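Fervidolysin (Fervidobacterium pennivorans, PDB 1R6V) degrades keratin into peptides as a calcium-binding, subtilisin-like serine protease, which lets the bacterium grow on native feathers. Local coordinates at residues E23-D26 against G27-T30; P399-K402 against P403-R407; G542-P545 against D546-Q549. The protein carries 1 engineered substitution. All coordinates share one frame; numbering follows the deposited sequence.

Contact 1: residues E23-D26 against G27-T30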
loop_
_atom_site.group_PDB
_atom_site.type_symbol
_atom_site.label_atom_id
_atom_site.label_comp_id
_atom_site.label_asym_id
_atom_site.label_seq_id
_atom_site.Cartn_x
_atom_site.Cartn_y
_atom_site.Cartn_z
ATOM N N GLU A 23 3.278 2.228 -10.939
ATOM C CA GLU A 23 2.805 1.448 -12.075
ATOM C C GLU A 23 1.432 1.895 -12.540
ATOM O O GLU A 23 0.532 2.115 -11.731
ATOM C CB GLU A 23 2.760 -0.043 -11.721
ATOM C CG GLU A 23 2.237 -0.913 -12.866
ATOM C CD GLU A 23 2.276 -2.403 -12.565
ATOM O OE1 GLU A 23 1.850 -3.189 -13.438
ATOM O OE2 GLU A 23 2.723 -2.780 -11.470
ATOM N N LEU A 24 1.285 2.031 -13.856
ATOM C CA LEU A 24 0.035 2.449 -14.476
ATOM C C LEU A 24 -0.690 1.241 -15.058
ATOM O O LEU A 24 -0.149 0.541 -15.915
ATOM C CB LEU A 24 0.328 3.467 -15.579
ATOM C CG LEU A 24 0.131 4.959 -15.269
ATOM C CD1 LEU A 24 0.594 5.299 -13.883
ATOM C CD2 LEU A 24 0.838 5.795 -16.325
ATOM N N ARG A 25 -1.912 1.012 -14.585
ATOM C CA ARG A 25 -2.746 -0.108 -15.017
ATOM C C ARG A 25 -4.105 0.433 -15.454
ATOM O O ARG A 25 -4.777 1.101 -14.676
ATOM C CB ARG A 25 -2.947 -1.061 -13.842
ATOM C CG ARG A 25 -3.593 -2.373 -14.187
ATOM C CD ARG A 25 -2.554 -3.302 -14.761
ATOM N NE ARG A 25 -2.687 -4.645 -14.216
ATOM C CZ ARG A 25 -1.673 -5.362 -13.745
ATOM N NH1 ARG A 25 -0.443 -4.859 -13.750
ATOM N NH2 ARG A 25 -1.889 -6.582 -13.276
ATOM N N ASP A 26 -4.525 0.149 -16.686
ATOM C CA ASP A 26 -5.818 0.653 -17.145
ATOM C C ASP A 26 -6.949 0.339 -16.173
ATOM O O ASP A 26 -7.045 -0.772 -15.655
ATOM C CB ASP A 26 -6.159 0.085 -18.526
ATOM C CG ASP A 26 -5.224 0.589 -19.599
ATOM O OD1 ASP A 26 -5.092 1.827 -19.722
ATOM O OD2 ASP A 26 -4.623 -0.247 -20.313
ATOM N N GLY A 27 -7.793 1.336 -15.925
ATOM C CA GLY A 27 -8.918 1.161 -15.027
ATOM C C GLY A 27 -8.565 1.026 -13.557
ATOM O O GLY A 27 -9.456 0.908 -12.719
ATOM N N GLU A 28 -7.277 1.048 -13.233
ATOM C CA GLU A 28 -6.871 0.906 -11.838
ATOM C C GLU A 28 -6.469 2.197 -11.145
ATOM O O GLU A 28 -6.025 2.159 -10.002
ATOM C CB GLU A 28 -5.726 -0.100 -11.714
ATOM C CG GLU A 28 -6.152 -1.555 -11.806
ATOM C CD GLU A 28 -7.175 -1.950 -10.743
ATOM O OE1 GLU A 28 -7.256 -1.282 -9.683
ATOM O OE2 GLU A 28 -7.893 -2.946 -10.962
ATOM N N TYR A 29 -6.606 3.338 -11.814
ATOM C CA TYR A 29 -6.236 4.588 -11.174
ATOM C C TYR A 29 -7.062 5.787 -11.613
ATOM O O TYR A 29 -7.661 5.793 -12.695
ATOM C CB TYR A 29 -4.732 4.851 -11.365
ATOM C CG TYR A 29 -4.284 5.073 -12.798
ATOM C CD1 TYR A 29 -4.266 6.354 -13.345
ATOM C CD2 TYR A 29 -3.888 4.002 -13.603
ATOM C CE1 TYR A 29 -3.865 6.574 -14.662
ATOM C CE2 TYR A 29 -3.482 4.209 -14.927
ATOM C CZ TYR A 29 -3.477 5.508 -15.449
ATOM O OH TYR A 29 -3.106 5.738 -16.762
ATOM N N THR A 30 -7.109 6.797 -10.754
ATOM C CA THR A 30 -7.857 8.011 -11.033
ATOM C C THR A 30 -7.062 8.885 -11.987
ATOM O O THR A 30 -5.888 9.141 -11.770
ATOM C CB THR A 30 -8.125 8.788 -9.743
ATOM O OG1 THR A 30 -8.885 7.957 -8.856
ATOM C CG2 THR A 30 -8.900 10.077 -10.032
HETATM O O HOH W 1 -2.747 3.315 -18.075
#
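Y29, just past the turn, folds back over the chain that leads into it and meets L24 and R25. Its CG sits between the backbone N and the carbonyl carbon (chi1 65°), and this swings the ring back beside the 24-25 backbone. The phenol end of Y29 lies against the L24 side chain: L24 CG is 3.7 Å from Y29 CZ and touches the hydroxyl oxygen as well. L24 CD1 stands over one face of the ring, offset toward its rim. Nearer the ring root, Y29 CD2 comes to 3.2 Å from the carbonyl R25 O, which approaches obliquely.

That same carbonyl closes a type II beta turn from R25 to E28, in the loop before strand 33-38 of the propeptide. E28 N donates to R25 O at 2.9 Å, with an N-H...O angle of 155°. G27 takes the third position with positive phi, which favours glycine; a CB there would clash with D26 O. Across the turn, R25 and E28 lie side by side and point the same way, with R25 CG 3.6 Å from E28 CG. Their charged ends do not pair. R25 NH1 instead bridges to E23 OE1 at 2.9 Å, with the carboxylate oxygen in the guanidinium plane. The R25 and E28 side chains also touch W271 of the catalytic domain.

D26 joins the tyrosine through water. One water lies at the ring edge, 2.8 Å from Y29 OH, and donates to D26 OD1 at 3.2 Å. L24 and Y29 also pack on V74 of helix 74-81.

Contact 2: residues P399-K402 against P403-R407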
loop_
_atom_site.group_PDB
_atom_site.type_symbol
_atom_site.label_atom_id
_atom_site.label_comp_id
_atom_site.label_asym_id
_atom_site.label_seq_id
_atom_site.Cartn_x
_atom_site.Cartn_y
_atom_site.Cartn_z
ATOM N N PRO A 399 -1.562 0.501 28.399
ATOM C CA PRO A 399 -1.289 1.772 27.734
ATOM C C PRO A 399 0.045 1.900 27.028
ATOM O O PRO A 399 0.177 2.685 26.095
ATOM C CB PRO A 399 -1.485 2.791 28.854
ATOM C CG PRO A 399 -1.100 2.040 30.073
ATOM C CD PRO A 399 -1.724 0.688 29.852
ATOM N N ASN A 400 1.032 1.119 27.451
ATOM C CA ASN A 400 2.332 1.211 26.806
ATOM C C ASN A 400 2.558 0.212 25.672
ATOM O O ASN A 400 3.665 0.114 25.138
ATOM C CB ASN A 400 3.461 1.075 27.840
ATOM C CG ASN A 400 3.438 2.180 28.879
ATOM O OD1 ASN A 400 3.033 3.306 28.594
ATOM N ND2 ASN A 400 3.889 1.866 30.088
ATOM N N ALA A 401 1.518 -0.512 25.273
ATOM C CA ALA A 401 1.701 -1.494 24.206
ATOM C C ALA A 401 2.091 -0.914 22.859
ATOM O O ALA A 401 1.596 0.133 22.446
ATOM C CB ALA A 401 0.435 -2.342 24.037
ATOM N N LYS A 402 2.982 -1.623 22.176
ATOM C CA LYS A 402 3.405 -1.229 20.834
ATOM C C LYS A 402 2.452 -1.999 19.936
ATOM O O LYS A 402 1.903 -3.019 20.350
ATOM C CB LYS A 402 4.848 -1.658 20.587
ATOM C CG LYS A 402 5.819 -0.881 21.455
ATOM C CD LYS A 402 7.234 -1.381 21.325
ATOM C CE LYS A 402 8.188 -0.452 22.062
ATOM N NZ LYS A 402 7.787 -0.248 23.489
ATOM N N PRO A 403 2.229 -1.527 18.700
ATOM C CA PRO A 403 1.310 -2.257 17.826
ATOM C C PRO A 403 1.556 -3.757 17.665
ATOM O O PRO A 403 0.606 -4.546 17.699
ATOM C CB PRO A 403 1.394 -1.470 16.514
ATOM C CG PRO A 403 1.530 -0.046 17.043
ATOM C CD PRO A 403 2.597 -0.223 18.115
ATOM N N TRP A 404 2.809 -4.175 17.513
ATOM C CA TRP A 404 3.056 -5.603 17.356
ATOM C C TRP A 404 2.652 -6.378 18.612
ATOM O O TRP A 404 2.219 -7.527 18.527
ATOM C CB TRP A 404 4.521 -5.891 16.998
ATOM C CG TRP A 404 5.543 -5.733 18.109
ATOM C CD1 TRP A 404 6.413 -4.692 18.279
ATOM C CD2 TRP A 404 5.866 -6.692 19.128
ATOM N NE1 TRP A 404 7.261 -4.947 19.334
ATOM C CE2 TRP A 404 6.946 -6.167 19.867
ATOM C CE3 TRP A 404 5.345 -7.944 19.484
ATOM C CZ2 TRP A 404 7.516 -6.852 20.944
ATOM C CZ3 TRP A 404 5.910 -8.619 20.552
ATOM C CH2 TRP A 404 6.986 -8.073 21.268
ATOM N N GLN A 405 2.771 -5.745 19.775
ATOM C CA GLN A 405 2.401 -6.429 21.006
ATOM C C GLN A 405 0.899 -6.665 21.066
ATOM O O GLN A 405 0.442 -7.707 21.530
ATOM C CB GLN A 405 2.846 -5.621 22.223
ATOM C CG GLN A 405 4.351 -5.531 22.387
ATOM C CD GLN A 405 4.743 -4.720 23.622
ATOM O OE1 GLN A 405 4.539 -3.510 23.677
ATOM N NE2 GLN A 405 5.303 -5.392 24.615
ATOM N N ILE A 406 0.131 -5.687 20.605
ATOM C CA ILE A 406 -1.316 -5.842 20.593
ATOM C C ILE A 406 -1.681 -6.959 19.630
ATOM O O ILE A 406 -2.490 -7.836 19.963
ATOM C CB ILE A 406 -2.022 -4.529 20.166
ATOM C CG1 ILE A 406 -1.847 -3.467 21.264
ATOM C CG2 ILE A 406 -3.520 -4.809 19.862
ATOM C CD1 ILE A 406 -2.527 -3.826 22.602
ATOM N N ARG A 407 -1.092 -6.953 18.429
ATOM C CA ARG A 407 -1.422 -8.003 17.486
ATOM C C ARG A 407 -1.030 -9.372 18.031
ATOM O O ARG A 407 -1.819 -10.307 17.959
ATOM C CB ARG A 407 -0.745 -7.788 16.130
ATOM C CG ARG A 407 -1.093 -8.877 15.110
ATOM C CD ARG A 407 -0.502 -8.556 13.740
ATOM N NE ARG A 407 0.952 -8.393 13.782
ATOM C CZ ARG A 407 1.815 -9.394 13.915
ATOM N NH1 ARG A 407 1.377 -10.649 14.010
ATOM N NH2 ARG A 407 3.116 -9.135 13.964
HETATM O O HOH W 2 5.549 -1.574 25.298
#
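K402 and Q405 meet at the N-cap of helix 403-413, in the peptidase S8 domain. K402 is the cap residue, and the side chain of Q405, three residues on, reaches back to its backbone. K402 N donates to Q405 OE1 at 2.9 Å, with an N-H...O angle of 158°. The donor lies in the amide carbonyl plane, on a lone pair. Q405 has CG anti to its carbonyl carbon (chi1 -67°) and is extended beyond it, which carries the amide back past the helix start to this N-H. In the other direction, K402 O accepts from I406 N at 3.2 Å, the first i to i+4 bond of the helix. A weak bond from Q405 N reaches the same oxygen.

Q405 OE1 has a second donor, a water 2.7 Å away. This water also donates to N400 O and accepts from K402 NZ at 3.2 Å. The lysine chain bends at its last torsion, bringing NZ to the water. The other end of the Q405 amide is held too, since NE2 donates to P442 O. With Q405 replaced by an alanine, K402 N would probably lose its side-chain acceptor and P442 O this donor, and the water one of its holds.

Packing sets the frame around these bonds. Q405 CG stands over the centre of one face of the W404 indole, 3.5 Å above its plane. The aliphatic part of K402 runs beside the same indole, and both side chains touch E448 of strand 446-455. I406 packs on V391, L394 and L395 of helix 380-397. Toward the cap, I406 CD1 meets A401 CB at 3.6 Å.

Contact 3: residues G542-P545 against D546-Q549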
loop_
_atom_site.group_PDB
_atom_site.type_symbol
_atom_site.label_atom_id
_atom_site.label_comp_id
_atom_site.label_asym_id
_atom_site.label_seq_id
_atom_site.Cartn_x
_atom_site.Cartn_y
_atom_site.Cartn_z
ATOM N N GLY A 542 16.763 -15.303 10.182
ATOM C CA GLY A 542 16.108 -15.033 11.452
ATOM C C GLY A 542 15.894 -13.557 11.723
ATOM O O GLY A 542 16.835 -12.767 11.742
ATOM N N VAL A 543 14.640 -13.184 11.929
ATOM C CA VAL A 543 14.306 -11.798 12.225
ATOM C C VAL A 543 14.048 -11.700 13.724
ATOM O O VAL A 543 13.357 -12.539 14.281
ATOM C CB VAL A 543 13.051 -11.364 11.438
ATOM C CG1 VAL A 543 12.558 -9.999 11.939
ATOM C CG2 VAL A 543 13.395 -11.284 9.949
ATOM N N SER A 544 14.620 -10.688 14.372
ATOM C CA SER A 544 14.441 -10.505 15.815
ATOM C C SER A 544 14.972 -9.136 16.203
ATOM O O SER A 544 15.497 -8.420 15.372
ATOM C CB SER A 544 15.233 -11.566 16.573
ATOM O OG SER A 544 16.622 -11.286 16.488
ATOM N N PRO A 545 14.847 -8.756 17.481
ATOM C CA PRO A 545 15.364 -7.439 17.857
ATOM C C PRO A 545 16.881 -7.321 17.684
ATOM O O PRO A 545 17.426 -6.220 17.686
ATOM C CB PRO A 545 14.899 -7.283 19.309
ATOM C CG PRO A 545 14.717 -8.680 19.782
ATOM C CD PRO A 545 14.124 -9.388 18.594
ATOM N N ASP A 546 17.553 -8.458 17.519
ATOM C CA ASP A 546 19.006 -8.497 17.332
ATOM C C ASP A 546 19.371 -8.586 15.856
ATOM O O ASP A 546 20.543 -8.524 15.494
ATOM C CB ASP A 546 19.600 -9.712 18.041
ATOM C CG ASP A 546 19.374 -9.681 19.525
ATOM O OD1 ASP A 546 19.179 -10.765 20.111
ATOM O OD2 ASP A 546 19.402 -8.575 20.105
ATOM N N ALA A 547 18.367 -8.757 15.007
ATOM C CA ALA A 547 18.596 -8.859 13.570
ATOM C C ALA A 547 17.408 -8.171 12.903
ATOM O O ALA A 547 16.450 -8.822 12.476
ATOM C CB ALA A 547 18.688 -10.323 13.153
ATOM N N THR A 548 17.506 -6.847 12.818
ATOM C CA THR A 548 16.441 -6.007 12.274
ATOM C C THR A 548 16.662 -5.491 10.866
ATOM O O THR A 548 15.861 -4.699 10.358
ATOM C CB THR A 548 16.217 -4.781 13.158
ATOM O OG1 THR A 548 17.395 -3.968 13.153
ATOM C CG2 THR A 548 15.914 -5.207 14.590
ATOM N N GLN A 549 17.738 -5.931 10.239
ATOM C CA GLN A 549 18.037 -5.482 8.892
ATOM C C GLN A 549 18.752 -6.534 8.071
ATOM O O GLN A 549 19.625 -7.235 8.577
ATOM C CB GLN A 549 18.903 -4.230 8.950
ATOM C CG GLN A 549 19.101 -3.580 7.595
ATOM C CD GLN A 549 19.817 -2.261 7.703
ATOM O OE1 GLN A 549 21.008 -2.168 7.429
ATOM N NE2 GLN A 549 19.092 -1.229 8.117
HETATM O O HOH W 3 16.871 -11.806 19.866
#
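S544 and A547 face each other as a single antiparallel, hydrogen-bonded bridge, with CA atoms 5.0 Å apart across a type I beta turn. A547 N donates to S544 O at 2.9 Å. S544 N donates back to A547 O at 3.2 Å, and this bond is nearly straight, with an N-H...O angle of 171°.

The hydroxyl of S544 reaches the N-H of D546. OG lies between its own backbone N and carbonyl carbon (chi1 72°), which places it for this bond. D546 N donates to S544 OG at 3.2 Å. This is an ST turn, nested in the type I beta turn. The first residue of the turn therefore accepts with its hydroxyl as well as with its carbonyl. P545 holds the second position, and its ring constrains phi at a value suited to this turn.

The turn follows strand 535-543 of the first beta-sandwich domain and precedes strand 549-553. V543 still pairs with G496 through the backbone and packs on F450 of strand 446-455. P545 touches V447 of that same strand.

Methyl groups meet backbone oxygens beside the turn. A547 CB rests 3.4 Å from G542 O. T548 CG2 comes to 3.3 Å from S544 O, with P545 O a little farther off. On the carboxylate side, a water donates to D546 OD1 at 2.5 Å. The same water makes a weak, long bond to S544 OG.

In the fold
The three contacts come in series along the chain, in three different domains. Contact 1 is a propeptide turn before strand 33-38. Contact 2 starts helix 403-413 of the catalytic domain. Contact 3 ends strand 535-543 in the first beta-sandwich domain. Contacts 2 and 3 lie on the same side of the chain's centre, with centres 18 Å and nearest atoms about 7 Å apart. Both touch strand 446-455, K402 and W404 through E448 and P545 through V447. They thus lie near where the catalytic and first sandwich domains meet. Contact 1 is on the opposite side, its centre 36 Å from each, and joins propeptide to catalytic domain through W271. None lies at the annotated active or calcium sites.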